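Acetylxylan esterase / glucomannan deacetylase (Cellvibrio japonicus, PDB 2W9X) removes acetyl groups from plant cell wall polysaccharides, deacetylating xylan and, with a large preference, glucomannan. Local coordinates at residues Pro29-Gly34 with Pro139-Gln144; Phe77-Asp82 with Val87-Pro92; His107-Glu112 with Leu125-Asp130; Gly157-Ser162 with Ser176-Gly181. All blocks are in the same frame, centred on the assembly; numbering follows the deposited sequence.

Interaction 1: residues Pro29-Gly34 with Pro139-Gln144; sequences PLHIGG and PKRKRQ
P139 opens the contact by meeting H31 in two ways. Its ring carbon CD lies 4.3 Å from H31 CB, and its carbonyl O stands over one face of the imidazole, 4.1 Å above the plane and displaced toward the rim, with H31 ND1 as the nearest ring atom at 4.2 Å from P139 O. That is a loose approach, longer than van der Waals contact, and no hydrogen bond joins the two segments.

Two residues on, R141 returns to the same histidine. Its chain is extended from CG to NE and brings the guanidinium back over P139, whose CB lies 3.5 Å above the centre of the guanidinium plane. R141 NH1 ends 3.8 Å from H31 NE2, with the two planes turned 69° apart, so the groups are not stacked. H31 reaches this meeting point because its CG is anti to the backbone N (chi1 168°).

Both nitrogens pair with the same acid: D191 OD1 is hydrogen-bonded to H31 NE2 and forms a salt bridge with R141 NH1. E58 and D189 also pair with the R141 guanidinium, which is thus fixed through both NH1 and NE.

The arrangement is a polar surface junction between the short strand 31-33 of the N-terminal beta-sheet domain and the linker that runs into strand 144-149, part of the parallel sheet of the SGNH-hydrolase fold.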
loop_
_atom_site.group_PDB
_atom_site.type_symbol
_atom_site.label_atom_id
_atom_site.label_comp_id
_atom_site.label_asym_id
_atom_site.label_seq_id
_atom_site.Cartn_x
_atom_site.Cartn_y
_atom_site.Cartn_z
ATOM N N PRO B 29 -1.205 -24.720 -32.976
ATOM C CA PRO B 29 -1.771 -23.669 -32.116
ATOM C C PRO B 29 -0.785 -23.255 -31.030
ATOM O O PRO B 29 -0.118 -24.108 -30.432
ATOM C CB PRO B 29 -3.005 -24.329 -31.481
ATOM C CG PRO B 29 -2.881 -25.794 -31.775
ATOM C CD PRO B 29 -2.057 -25.923 -33.017
ATOM N N LEU B 30 -0.699 -21.948 -30.790
ATOM C CA LEU B 30 0.254 -21.405 -29.845
ATOM C C LEU B 30 -0.398 -20.363 -28.941
ATOM O O LEU B 30 -1.506 -19.877 -29.224
ATOM C CB LEU B 30 1.483 -20.849 -30.591
ATOM C CG LEU B 30 1.758 -19.372 -30.906
ATOM C CD1 LEU B 30 2.907 -19.310 -31.895
ATOM C CD2 LEU B 30 0.566 -18.616 -31.441
ATOM N N HIS B 31 0.295 -20.063 -27.844
ATOM C CA HIS B 31 -0.089 -19.055 -26.867
ATOM C C HIS B 31 1.030 -18.021 -26.792
ATOM O O HIS B 31 2.208 -18.381 -26.803
ATOM C CB HIS B 31 -0.294 -19.713 -25.497
ATOM C CG HIS B 31 -0.413 -18.742 -24.360
ATOM N ND1 HIS B 31 -1.573 -18.043 -24.095
ATOM C CD2 HIS B 31 0.478 -18.357 -23.419
ATOM C CE1 HIS B 31 -1.392 -17.274 -23.036
ATOM N NE2 HIS B 31 -0.153 -17.442 -22.609
ATOM N N ILE B 32 0.655 -16.747 -26.728
ATOM C CA ILE B 32 1.617 -15.639 -26.723
ATOM C C ILE B 32 1.602 -14.880 -25.403
ATOM O O ILE B 32 0.540 -14.490 -24.906
ATOM C CB ILE B 32 1.345 -14.620 -27.865
ATOM C CG1 ILE B 32 1.361 -15.304 -29.227
ATOM C CG2 ILE B 32 2.357 -13.465 -27.812
ATOM C CD1 ILE B 32 0.239 -14.835 -30.168
ATOM N N GLY B 33 2.792 -14.686 -24.844
ATOM C CA GLY B 33 2.983 -13.741 -23.762
ATOM C C GLY B 33 3.687 -12.484 -24.238
ATOM O O GLY B 33 4.656 -12.547 -24.998
ATOM N N GLY B 34 3.189 -11.332 -23.797
ATOM C CA GLY B 34 3.814 -10.073 -24.147
ATOM C C GLY B 34 3.219 -9.480 -25.405
ATOM O O GLY B 34 2.456 -10.149 -26.134
ATOM N N PRO B 139 -1.763 -23.370 -22.208
ATOM C CA PRO B 139 -2.035 -22.824 -20.876
ATOM C C PRO B 139 -3.224 -21.861 -20.864
ATOM O O PRO B 139 -3.333 -20.987 -21.731
ATOM C CB PRO B 139 -0.743 -22.082 -20.530
ATOM C CG PRO B 139 0.293 -22.662 -21.440
ATOM C CD PRO B 139 -0.427 -22.972 -22.692
ATOM N N LYS B 140 -4.113 -22.057 -19.893
ATOM C CA LYS B 140 -5.286 -21.206 -19.702
ATOM C C LYS B 140 -5.123 -20.454 -18.381
ATOM O O LYS B 140 -5.841 -20.706 -17.418
ATOM N N ARG B 141 -4.172 -19.538 -18.345
ATOM C CA ARG B 141 -3.846 -18.819 -17.110
ATOM C C ARG B 141 -4.860 -17.705 -16.838
ATOM O O ARG B 141 -5.058 -16.819 -17.672
ATOM C CB ARG B 141 -2.412 -18.270 -17.166
ATOM C CG ARG B 141 -1.402 -19.291 -17.633
ATOM C CD ARG B 141 0.026 -18.823 -17.484
ATOM N NE ARG B 141 0.940 -19.952 -17.684
ATOM C CZ ARG B 141 1.674 -20.151 -18.777
ATOM N NH1 ARG B 141 1.634 -19.274 -19.781
ATOM N NH2 ARG B 141 2.447 -21.239 -18.873
ATOM N N LYS B 142 -5.523 -17.776 -15.684
ATOM C CA LYS B 142 -6.509 -16.768 -15.299
ATOM C C LYS B 142 -5.788 -15.544 -14.757
ATOM O O LYS B 142 -6.215 -14.407 -14.973
ATOM C CB LYS B 142 -7.488 -17.317 -14.258
ATOM N N ARG B 143 -4.681 -15.788 -14.071
ATOM C CA ARG B 143 -3.882 -14.724 -13.485
ATOM C C ARG B 143 -3.075 -14.007 -14.551
ATOM O O ARG B 143 -2.506 -14.637 -15.453
ATOM C CB ARG B 143 -2.965 -15.281 -12.408
ATOM C CG ARG B 143 -3.723 -15.924 -11.284
ATOM C CD ARG B 143 -2.809 -16.726 -10.411
ATOM N NE ARG B 143 -3.572 -17.370 -9.352
ATOM C CZ ARG B 143 -3.041 -18.059 -8.350
ATOM N NH1 ARG B 143 -1.730 -18.211 -8.257
ATOM N NH2 ARG B 143 -3.835 -18.599 -7.439
ATOM N N GLN B 144 -3.071 -12.681 -14.452
ATOM C CA GLN B 144 -2.330 -11.816 -15.358
ATOM C C GLN B 144 -1.684 -10.684 -14.562
ATOM O O GLN B 144 -2.327 -10.060 -13.703
ATOM C CB GLN B 144 -3.252 -11.233 -16.426
ATOM C CG GLN B 144 -3.854 -12.237 -17.397
ATOM C CD GLN B 144 -4.721 -11.558 -18.438
ATOM O OE1 GLN B 144 -5.171 -10.419 -18.244
ATOM N NE2 GLN B 144 -4.954 -12.242 -19.549
#

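Interaction 2: residues Phe77-Asp82 with Val87-Pro92; sequences FRLIVD and VVINKP
Four backbone hydrogen bonds join F77 and L79 to I89 and V87. F77 N gives to I89 O at 2.7 Å, and I89 N returns to F77 O at 2.8 Å in a nearly straight bond (173° at the hydrogen). L79 N donates to V87 O, and V87 N donates to L79 O at 3.0 Å. Between these two hydrogen-bonded pairs lies the non-hydrogen-bonded pair R78 and V88, where CA-H...O contacts run from R78 CA to V87 O (3.3 Å) and from V88 CA to F77 O.

On the face carrying F77, L79, V87 and I89 the side chains close up. I89 CD1 reaches L79 CB at 3.7 Å, while V87, two residues earlier on the same face, brings CG1 to L79 CB at 3.8 Å. V87 CG1 sits between its own backbone N and carbonyl carbon (chi1 53°), which directs it to L79. The F77 ring turns its edge to the partner strand: I89 O lies in the ring plane, and P92 CD is 4.1 Å from F77 CD2.

This is an antiparallel beta hairpin, its strand directions 145° apart, at one end of a sheet in the N-terminal domain.

Further out, strand 108-113 takes up the other edge of strand 76-81 through backbone bonds of R78 to E112, I80 to R110 and D82 to R108. Beneath the apolar face, L68 and F70 of strand 67-72 meet L79, F77, I89 and P92. On the opposite face R78 extends away from V88, its NE paired with E112 in a salt bridge.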
loop_
_atom_site.group_PDB
_atom_site.type_symbol
_atom_site.label_atom_id
_atom_site.label_comp_id
_atom_site.label_asym_id
_atom_site.label_seq_id
_atom_site.Cartn_x
_atom_site.Cartn_y
_atom_site.Cartn_z
ATOM N N PHE B 77 17.504 -15.988 -27.254
ATOM C CA PHE B 77 16.326 -16.659 -26.721
ATOM C C PHE B 77 16.775 -17.827 -25.883
ATOM O O PHE B 77 17.868 -18.350 -26.072
ATOM C CB PHE B 77 15.466 -17.265 -27.853
ATOM C CG PHE B 77 14.871 -16.261 -28.790
ATOM C CD1 PHE B 77 13.587 -15.763 -28.569
ATOM C CD2 PHE B 77 15.576 -15.837 -29.911
ATOM C CE1 PHE B 77 13.018 -14.836 -29.446
ATOM C CE2 PHE B 77 15.018 -14.920 -30.796
ATOM C CZ PHE B 77 13.738 -14.420 -30.565
ATOM N N ARG B 78 15.907 -18.266 -24.979
ATOM C CA ARG B 78 16.017 -19.628 -24.490
ATOM C C ARG B 78 14.775 -20.454 -24.841
ATOM O O ARG B 78 13.652 -19.924 -24.946
ATOM C CB ARG B 78 16.396 -19.689 -22.999
ATOM C CG ARG B 78 15.324 -19.246 -22.039
ATOM C CD ARG B 78 15.865 -19.075 -20.624
ATOM N NE ARG B 78 14.745 -18.817 -19.714
ATOM C CZ ARG B 78 14.844 -18.622 -18.408
ATOM N NH1 ARG B 78 13.741 -18.417 -17.703
ATOM N NH2 ARG B 78 16.029 -18.629 -17.808
ATOM N N LEU B 79 15.008 -21.745 -25.061
ATOM C CA LEU B 79 13.955 -22.690 -25.403
ATOM C C LEU B 79 13.802 -23.713 -24.289
ATOM O O LEU B 79 14.761 -24.375 -23.910
ATOM C CB LEU B 79 14.267 -23.374 -26.739
ATOM C CG LEU B 79 13.307 -24.420 -27.315
ATOM C CD1 LEU B 79 11.988 -23.781 -27.686
ATOM C CD2 LEU B 79 13.930 -25.062 -28.547
ATOM N N ILE B 80 12.584 -23.836 -23.770
ATOM C CA ILE B 80 12.318 -24.741 -22.663
ATOM C C ILE B 80 11.375 -25.865 -23.105
ATOM O O ILE B 80 10.181 -25.634 -23.332
ATOM C CB ILE B 80 11.760 -23.980 -21.435
ATOM C CG1 ILE B 80 12.687 -22.811 -21.065
ATOM C CG2 ILE B 80 11.550 -24.929 -20.259
ATOM C CD1 ILE B 80 12.089 -21.801 -20.075
ATOM N N VAL B 81 11.936 -27.070 -23.231
ATOM C CA VAL B 81 11.189 -28.260 -23.622
ATOM C C VAL B 81 10.904 -29.099 -22.374
ATOM O O VAL B 81 11.833 -29.583 -21.725
ATOM C CB VAL B 81 11.966 -29.091 -24.683
ATOM C CG1 VAL B 81 11.209 -30.369 -25.053
ATOM C CG2 VAL B 81 12.219 -28.264 -25.931
ATOM N N ASP B 82 9.619 -29.246 -22.041
ATOM C CA ASP B 82 9.151 -30.025 -20.879
ATOM C C ASP B 82 9.808 -29.660 -19.526
ATOM O O ASP B 82 9.665 -28.533 -19.022
ATOM C CB ASP B 82 9.270 -31.530 -21.170
ATOM C CG ASP B 82 8.410 -31.962 -22.338
ATOM O OD1 ASP B 82 7.206 -31.635 -22.337
ATOM O OD2 ASP B 82 8.936 -32.624 -23.258
ATOM N N VAL B 87 17.693 -24.260 -23.409
ATOM C CA VAL B 87 18.750 -24.237 -24.414
ATOM C C VAL B 87 18.806 -22.846 -25.068
ATOM O O VAL B 87 17.771 -22.286 -25.466
ATOM C CB VAL B 87 18.647 -25.459 -25.416
ATOM C CG1 VAL B 87 17.272 -25.563 -26.034
ATOM C CG2 VAL B 87 19.733 -25.426 -26.488
ATOM N N VAL B 88 20.012 -22.283 -25.129
ATOM C CA VAL B 88 20.239 -20.935 -25.674
ATOM C C VAL B 88 20.161 -20.907 -27.211
ATOM O O VAL B 88 20.810 -21.709 -27.895
ATOM C CB VAL B 88 21.605 -20.354 -25.203
ATOM C CG1 VAL B 88 21.898 -19.013 -25.862
ATOM C CG2 VAL B 88 21.620 -20.190 -23.698
ATOM N N ILE B 89 19.361 -19.979 -27.739
ATOM C CA ILE B 89 19.310 -19.708 -29.177
ATOM C C ILE B 89 19.679 -18.243 -29.423
ATOM O O ILE B 89 18.917 -17.326 -29.108
ATOM C CB ILE B 89 17.944 -20.069 -29.783
ATOM C CG1 ILE B 89 17.581 -21.523 -29.448
ATOM C CG2 ILE B 89 17.962 -19.871 -31.291
ATOM C CD1 ILE B 89 16.094 -21.830 -29.560
ATOM N N ASN B 90 20.860 -18.045 -29.994
ATOM C CA ASN B 90 21.503 -16.741 -30.076
ATOM C C ASN B 90 21.419 -16.109 -31.468
ATOM O O ASN B 90 22.107 -16.550 -32.387
ATOM C CB ASN B 90 22.971 -16.896 -29.642
ATOM C CG ASN B 90 23.690 -15.573 -29.485
ATOM O OD1 ASN B 90 23.608 -14.697 -30.344
ATOM N ND2 ASN B 90 24.418 -15.427 -28.382
ATOM N N LYS B 91 20.594 -15.070 -31.618
ATOM C CA LYS B 91 20.389 -14.416 -32.923
ATOM C C LYS B 91 20.284 -15.428 -34.081
ATOM O O LYS B 91 21.121 -15.426 -34.994
ATOM C CB LYS B 91 21.502 -13.410 -33.209
ATOM C CG LYS B 91 21.575 -12.281 -32.227
ATOM C CD LYS B 91 22.690 -11.332 -32.589
ATOM C CE LYS B 91 22.600 -10.092 -31.741
ATOM N NZ LYS B 91 23.574 -9.059 -32.151
ATOM N N PRO B 92 19.257 -16.298 -34.047
ATOM C CA PRO B 92 19.107 -17.353 -35.057
ATOM C C PRO B 92 18.998 -16.827 -36.496
ATOM O O PRO B 92 19.364 -17.529 -37.436
ATOM C CB PRO B 92 17.796 -18.033 -34.649
ATOM C CG PRO B 92 17.062 -16.988 -33.851
ATOM C CD PRO B 92 18.154 -16.336 -33.068
#

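Interaction 3: residues His107-Glu112 with Leu125-Asp130; sequences HRVRLE and LGFYTD
The F127 ring carries this contact, and both of its partners approach obliquely. V109 CG1 comes to F127 CE1 at 4.1 Å, and L111 CB to F127 CZ at 4.3 Å. The ring therefore points its far end at two residues whose side chains leave the same side of strand 108-113. F127 CG lies anti to its carbonyl carbon (chi1 -62°), which carries the ring across the gap; the backbones are well separated, with V109 CA 9.3 Å from F127 CA. An edge-to-face meeting with F124 and contacts to F57, T59 and L68 complete the surroundings of the ring.

A second flat group lies on the other side of strand 108-113. The R110 guanidinium has the E112 carboxylate at its edge, in plane, and R110 NE donates to the anti lone pair of E112 OE2, a short 2.5 Å in the model, making a salt bridge within the segment. E58 pairs with R110 NH1, Y56 forms a cation-pi contact with R110, and E112 has further partners in R78 and K186.

The strand thus has an apolar side, facing strand 122-128 of the other antiparallel sheet, and a charged one. Three buried side chains meet, so the two sheets of this beta-sandwich domain are joined here by dispersion and hydrophobic burial, with no hydrogen bond between the segments.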
loop_
_atom_site.group_PDB
_atom_site.type_symbol
_atom_site.label_atom_id
_atom_site.label_comp_id
_atom_site.label_asym_id
_atom_site.label_seq_id
_atom_site.Cartn_x
_atom_site.Cartn_y
_atom_site.Cartn_z
ATOM N N HIS B 107 4.296 -33.320 -25.190
ATOM C CA HIS B 107 5.315 -32.289 -24.959
ATOM C C HIS B 107 4.758 -30.882 -24.754
ATOM O O HIS B 107 3.788 -30.489 -25.401
ATOM C CB HIS B 107 6.303 -32.257 -26.120
ATOM C CG HIS B 107 6.935 -33.579 -26.402
ATOM N ND1 HIS B 107 8.123 -33.974 -25.826
ATOM C CD2 HIS B 107 6.538 -34.604 -27.193
ATOM C CE1 HIS B 107 8.434 -35.185 -26.252
ATOM N NE2 HIS B 107 7.490 -35.589 -27.084
ATOM N N ARG B 108 5.391 -30.135 -23.850
ATOM C CA ARG B 108 5.138 -28.700 -23.674
ATOM C C ARG B 108 6.415 -27.943 -24.028
ATOM O O ARG B 108 7.500 -28.321 -23.579
ATOM C CB ARG B 108 4.689 -28.377 -22.236
ATOM C CG ARG B 108 3.295 -28.923 -21.898
ATOM C CD ARG B 108 2.721 -28.395 -20.592
ATOM N NE ARG B 108 3.305 -29.029 -19.408
ATOM C CZ ARG B 108 4.100 -28.414 -18.531
ATOM N NH1 ARG B 108 4.427 -27.132 -18.688
ATOM N NH2 ARG B 108 4.574 -29.085 -17.487
ATOM N N VAL B 109 6.291 -26.901 -24.854
ATOM C CA VAL B 109 7.453 -26.124 -25.312
ATOM C C VAL B 109 7.242 -24.612 -25.133
ATOM O O VAL B 109 6.250 -24.062 -25.606
ATOM C CB VAL B 109 7.810 -26.432 -26.786
ATOM C CG1 VAL B 109 8.983 -25.584 -27.251
ATOM C CG2 VAL B 109 8.121 -27.920 -26.978
ATOM N N ARG B 110 8.196 -23.962 -24.466
ATOM C CA ARG B 110 8.156 -22.522 -24.187
ATOM C C ARG B 110 9.419 -21.840 -24.725
ATOM O O ARG B 110 10.534 -22.199 -24.340
ATOM C CB ARG B 110 8.040 -22.298 -22.672
ATOM C CG ARG B 110 7.891 -20.843 -22.224
ATOM C CD ARG B 110 7.694 -20.770 -20.721
ATOM N NE ARG B 110 7.624 -19.393 -20.235
ATOM C CZ ARG B 110 6.518 -18.788 -19.814
ATOM N NH1 ARG B 110 5.352 -19.422 -19.805
ATOM N NH2 ARG B 110 6.582 -17.537 -19.380
ATOM N N LEU B 111 9.237 -20.879 -25.629
ATOM C CA LEU B 111 10.341 -20.084 -26.164
ATOM C C LEU B 111 10.295 -18.701 -25.517
ATOM O O LEU B 111 9.223 -18.075 -25.484
ATOM C CB LEU B 111 10.214 -19.963 -27.689
ATOM C CG LEU B 111 11.061 -18.924 -28.441
ATOM C CD1 LEU B 111 12.501 -19.393 -28.628
ATOM C CD2 LEU B 111 10.424 -18.565 -29.793
ATOM N N GLU B 112 11.435 -18.227 -24.999
ATOM C CA GLU B 112 11.486 -16.914 -24.329
ATOM C C GLU B 112 12.565 -15.985 -24.882
ATOM O O GLU B 112 13.718 -16.377 -25.028
ATOM C CB GLU B 112 11.711 -17.076 -22.811
ATOM C CG GLU B 112 10.624 -17.875 -22.080
ATOM C CD GLU B 112 10.919 -18.135 -20.616
ATOM O OE1 GLU B 112 12.085 -18.016 -20.163
ATOM O OE2 GLU B 112 9.958 -18.470 -19.900
ATOM N N LEU B 125 8.086 -16.953 -36.512
ATOM C CA LEU B 125 7.176 -17.451 -37.540
ATOM C C LEU B 125 6.451 -18.759 -37.182
ATOM O O LEU B 125 5.814 -19.364 -38.048
ATOM C CB LEU B 125 7.912 -17.600 -38.882
ATOM C CG LEU B 125 8.477 -16.347 -39.558
ATOM C CD1 LEU B 125 9.013 -16.677 -40.946
ATOM C CD2 LEU B 125 7.401 -15.315 -39.673
ATOM N N GLY B 126 6.555 -19.204 -35.929
ATOM C CA GLY B 126 5.742 -20.331 -35.457
ATOM C C GLY B 126 6.419 -21.658 -35.161
ATOM O O GLY B 126 7.613 -21.852 -35.441
ATOM N N PHE B 127 5.618 -22.565 -34.583
ATOM C CA PHE B 127 6.007 -23.940 -34.254
ATOM C C PHE B 127 5.460 -24.916 -35.299
ATOM O O PHE B 127 4.241 -25.111 -35.383
ATOM C CB PHE B 127 5.439 -24.342 -32.885
ATOM C CG PHE B 127 5.942 -23.514 -31.729
ATOM C CD1 PHE B 127 7.198 -23.754 -31.175
ATOM C CD2 PHE B 127 5.141 -22.523 -31.167
ATOM C CE1 PHE B 127 7.661 -23.000 -30.098
ATOM C CE2 PHE B 127 5.595 -21.764 -30.087
ATOM C CZ PHE B 127 6.859 -22.005 -29.549
ATOM N N TYR B 128 6.363 -25.550 -36.056
ATOM C CA TYR B 128 5.992 -26.435 -37.168
ATOM C C TYR B 128 6.271 -27.917 -36.881
ATOM O O TYR B 128 7.259 -28.250 -36.204
ATOM C CB TYR B 128 6.676 -25.977 -38.466
ATOM C CG TYR B 128 6.000 -24.771 -39.087
ATOM C CD1 TYR B 128 5.322 -24.881 -40.294
ATOM C CD2 TYR B 128 6.017 -23.526 -38.447
ATOM C CE1 TYR B 128 4.684 -23.779 -40.865
ATOM C CE2 TYR B 128 5.377 -22.417 -39.007
ATOM C CZ TYR B 128 4.717 -22.550 -40.215
ATOM O OH TYR B 128 4.083 -21.461 -40.777
ATOM N N THR B 129 5.390 -28.793 -37.395
ATOM C CA THR B 129 5.454 -30.227 -37.094
ATOM C C THR B 129 5.128 -31.100 -38.310
ATOM O O THR B 129 4.941 -30.608 -39.431
ATOM C CB THR B 129 4.457 -30.624 -35.966
ATOM O OG1 THR B 129 4.164 -29.471 -35.137
ATOM C CG2 THR B 129 5.038 -31.751 -35.091
ATOM N N ASP B 130 5.091 -32.408 -38.057
ATOM C CA ASP B 130 4.543 -33.401 -38.970
ATOM C C ASP B 130 3.016 -33.405 -38.804
ATOM O O ASP B 130 2.515 -33.327 -37.677
ATOM C CB ASP B 130 5.123 -34.781 -38.648
#

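Interaction 4: residues Gly157-Ser162 with Ser176-Gly181; sequences GNTSPS and SQMAFG
N158 extends its amide toward the chain at M178 and A179. From CB, the side chain turns to put CG between the backbone N and the carbonyl carbon (chi1 62°). OD1 is hydrogen-bonded to a residue next to one of the segments. ND2, the reaching end, lies 3.5 Å from A179 N and 3.7 Å from M178 C, and stands 4.2 Å from both M178 CB and A179 CB. None of these is a hydrogen bond: ND2 instead donates to D342 OD2 and to N175 O, and these two acceptors fix the amide while it rests against the M178-A179 backbone.

Beside it, T159 lies near the M178 side chain, but the modelled separation of their methyls is too short to trust. T159 OG1 is hydrogen-bonded to T173 O. A type I turn from G157 to S160, closed by S160 N to G157 O at 3.2 Å, presents N158 and T159 together.

The N158 side chain is about 7 Å from that of H336, inferred to raise the nucleophilicity of the active-site serine. In the fold, the loop between helices 151-154 and 167-173 meets the start of helix 180-187, where A179 is the N-cap, and through D342 the amide is tied to helix 339-354.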
loop_
_atom_site.group_PDB
_atom_site.type_symbol
_atom_site.label_atom_id
_atom_site.label_comp_id
_atom_site.label_asym_id
_atom_site.label_seq_id
_atom_site.Cartn_x
_atom_site.Cartn_y
_atom_site.Cartn_z
ATOM N N GLY B 157 21.824 -5.838 -17.756
ATOM C CA GLY B 157 23.110 -6.366 -17.322
ATOM C C GLY B 157 23.049 -7.279 -16.111
ATOM O O GLY B 157 24.045 -7.406 -15.399
ATOM N N ASN B 158 21.903 -7.934 -15.889
ATOM C CA ASN B 158 21.674 -8.597 -14.596
ATOM C C ASN B 158 22.534 -9.856 -14.366
ATOM O O ASN B 158 22.884 -10.165 -13.220
ATOM C CB ASN B 158 20.174 -8.844 -14.315
ATOM C CG ASN B 158 19.508 -9.779 -15.339
ATOM O OD1 ASN B 158 20.123 -10.197 -16.310
ATOM N ND2 ASN B 158 18.242 -10.115 -15.096
ATOM N N THR B 159 22.888 -10.563 -15.440
ATOM C CA THR B 159 23.710 -11.772 -15.308
ATOM C C THR B 159 25.204 -11.500 -15.515
ATOM O O THR B 159 25.993 -12.429 -15.595
ATOM C CB THR B 159 23.284 -12.892 -16.295
ATOM O OG1 THR B 159 23.625 -12.492 -17.627
ATOM C CG2 THR B 159 21.774 -13.162 -16.196
ATOM N N SER B 160 25.590 -10.237 -15.637
ATOM C CA SER B 160 27.008 -9.914 -15.783
ATOM C C SER B 160 27.722 -10.110 -14.453
ATOM O O SER B 160 27.231 -9.637 -13.421
ATOM C CB SER B 160 27.208 -8.475 -16.250
ATOM O OG SER B 160 28.597 -8.191 -16.347
ATOM N N PRO B 161 28.879 -10.810 -14.475
ATOM C CA PRO B 161 29.738 -10.986 -13.298
ATOM C C PRO B 161 30.516 -9.703 -12.990
ATOM O O PRO B 161 31.105 -9.564 -11.909
ATOM C CB PRO B 161 30.692 -12.087 -13.742
ATOM C CG PRO B 161 30.815 -11.882 -15.228
ATOM C CD PRO B 161 29.435 -11.483 -15.664
ATOM N N SER B 162 30.486 -8.774 -13.949
ATOM C CA SER B 162 31.278 -7.546 -13.912
ATOM C C SER B 162 30.412 -6.295 -14.073
ATOM O O SER B 162 29.421 -6.279 -14.827
ATOM C CB SER B 162 32.347 -7.579 -15.012
ATOM O OG SER B 162 33.056 -6.352 -15.056
ATOM N N SER B 176 16.072 -10.833 -19.418
ATOM C CA SER B 176 14.813 -10.338 -18.897
ATOM C C SER B 176 14.025 -11.391 -18.122
ATOM O O SER B 176 13.249 -11.051 -17.233
ATOM C CB SER B 176 13.959 -9.758 -20.032
ATOM O OG SER B 176 14.535 -8.549 -20.510
ATOM N N GLN B 177 14.227 -12.660 -18.469
ATOM C CA GLN B 177 13.476 -13.755 -17.874
ATOM C C GLN B 177 13.963 -14.070 -16.464
ATOM O O GLN B 177 13.283 -14.771 -15.698
ATOM C CB GLN B 177 13.553 -15.008 -18.756
ATOM C CG GLN B 177 12.997 -14.832 -20.173
ATOM C CD GLN B 177 11.530 -14.417 -20.217
ATOM O OE1 GLN B 177 11.043 -13.974 -21.251
ATOM N NE2 GLN B 177 10.823 -14.571 -19.110
ATOM N N MET B 178 15.141 -13.552 -16.124
ATOM C CA MET B 178 15.646 -13.636 -14.747
ATOM C C MET B 178 15.480 -12.360 -13.925
ATOM O O MET B 178 15.807 -12.344 -12.732
ATOM C CB MET B 178 17.072 -14.125 -14.736
ATOM C CG MET B 178 17.068 -15.548 -15.191
ATOM S SD MET B 178 18.584 -16.302 -14.893
ATOM C CE MET B 178 19.593 -15.412 -16.055
ATOM N N ALA B 179 14.946 -11.312 -14.552
ATOM C CA ALA B 179 14.547 -10.128 -13.810
ATOM C C ALA B 179 13.345 -10.478 -12.920
ATOM O O ALA B 179 12.686 -11.494 -13.126
ATOM C CB ALA B 179 14.222 -8.971 -14.763
ATOM N N PHE B 180 13.042 -9.606 -11.959
ATOM C CA PHE B 180 12.022 -9.887 -10.943
ATOM C C PHE B 180 10.588 -10.064 -11.470
ATOM O O PHE B 180 9.775 -10.734 -10.831
ATOM C CB PHE B 180 12.072 -8.832 -9.821
ATOM C CG PHE B 180 11.834 -7.409 -10.298
ATOM C CD1 PHE B 180 10.525 -6.927 -10.515
ATOM C CD2 PHE B 180 12.913 -6.541 -10.490
ATOM C CE1 PHE B 180 10.295 -5.609 -10.948
ATOM C CE2 PHE B 180 12.703 -5.233 -10.911
ATOM C CZ PHE B 180 11.378 -4.762 -11.144
ATOM N N GLY B 181 10.284 -9.489 -12.632
ATOM C CA GLY B 181 8.943 -9.549 -13.195
ATOM C C GLY B 181 8.501 -10.936 -13.643
ATOM O O GLY B 181 7.520 -11.469 -13.114
#

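Interaction 3 is wholly buried and apolar, interactions 2 and 4 are partly buried, and interaction 1 lies at the surface, where a histidine and an arginine share one acidic partner. Interactions 2 and 3 hold neighbouring strands, 76-81 and 108-113, of one sheet: the hairpin is backbone-bonded within that sheet, whereas the F127 contact crosses to the other. Interaction 1 reaches the same sheet through strand 31-33, and L30 CD1 packs on F127 CD2 at 4.0 Å. Interaction 4 belongs to the catalytic domain and relies on an amide held by outside acceptors; Q177 and M178 nevertheless touch R78 of interaction 2, and Q177 touches E112 of interaction 3, across the domain boundary.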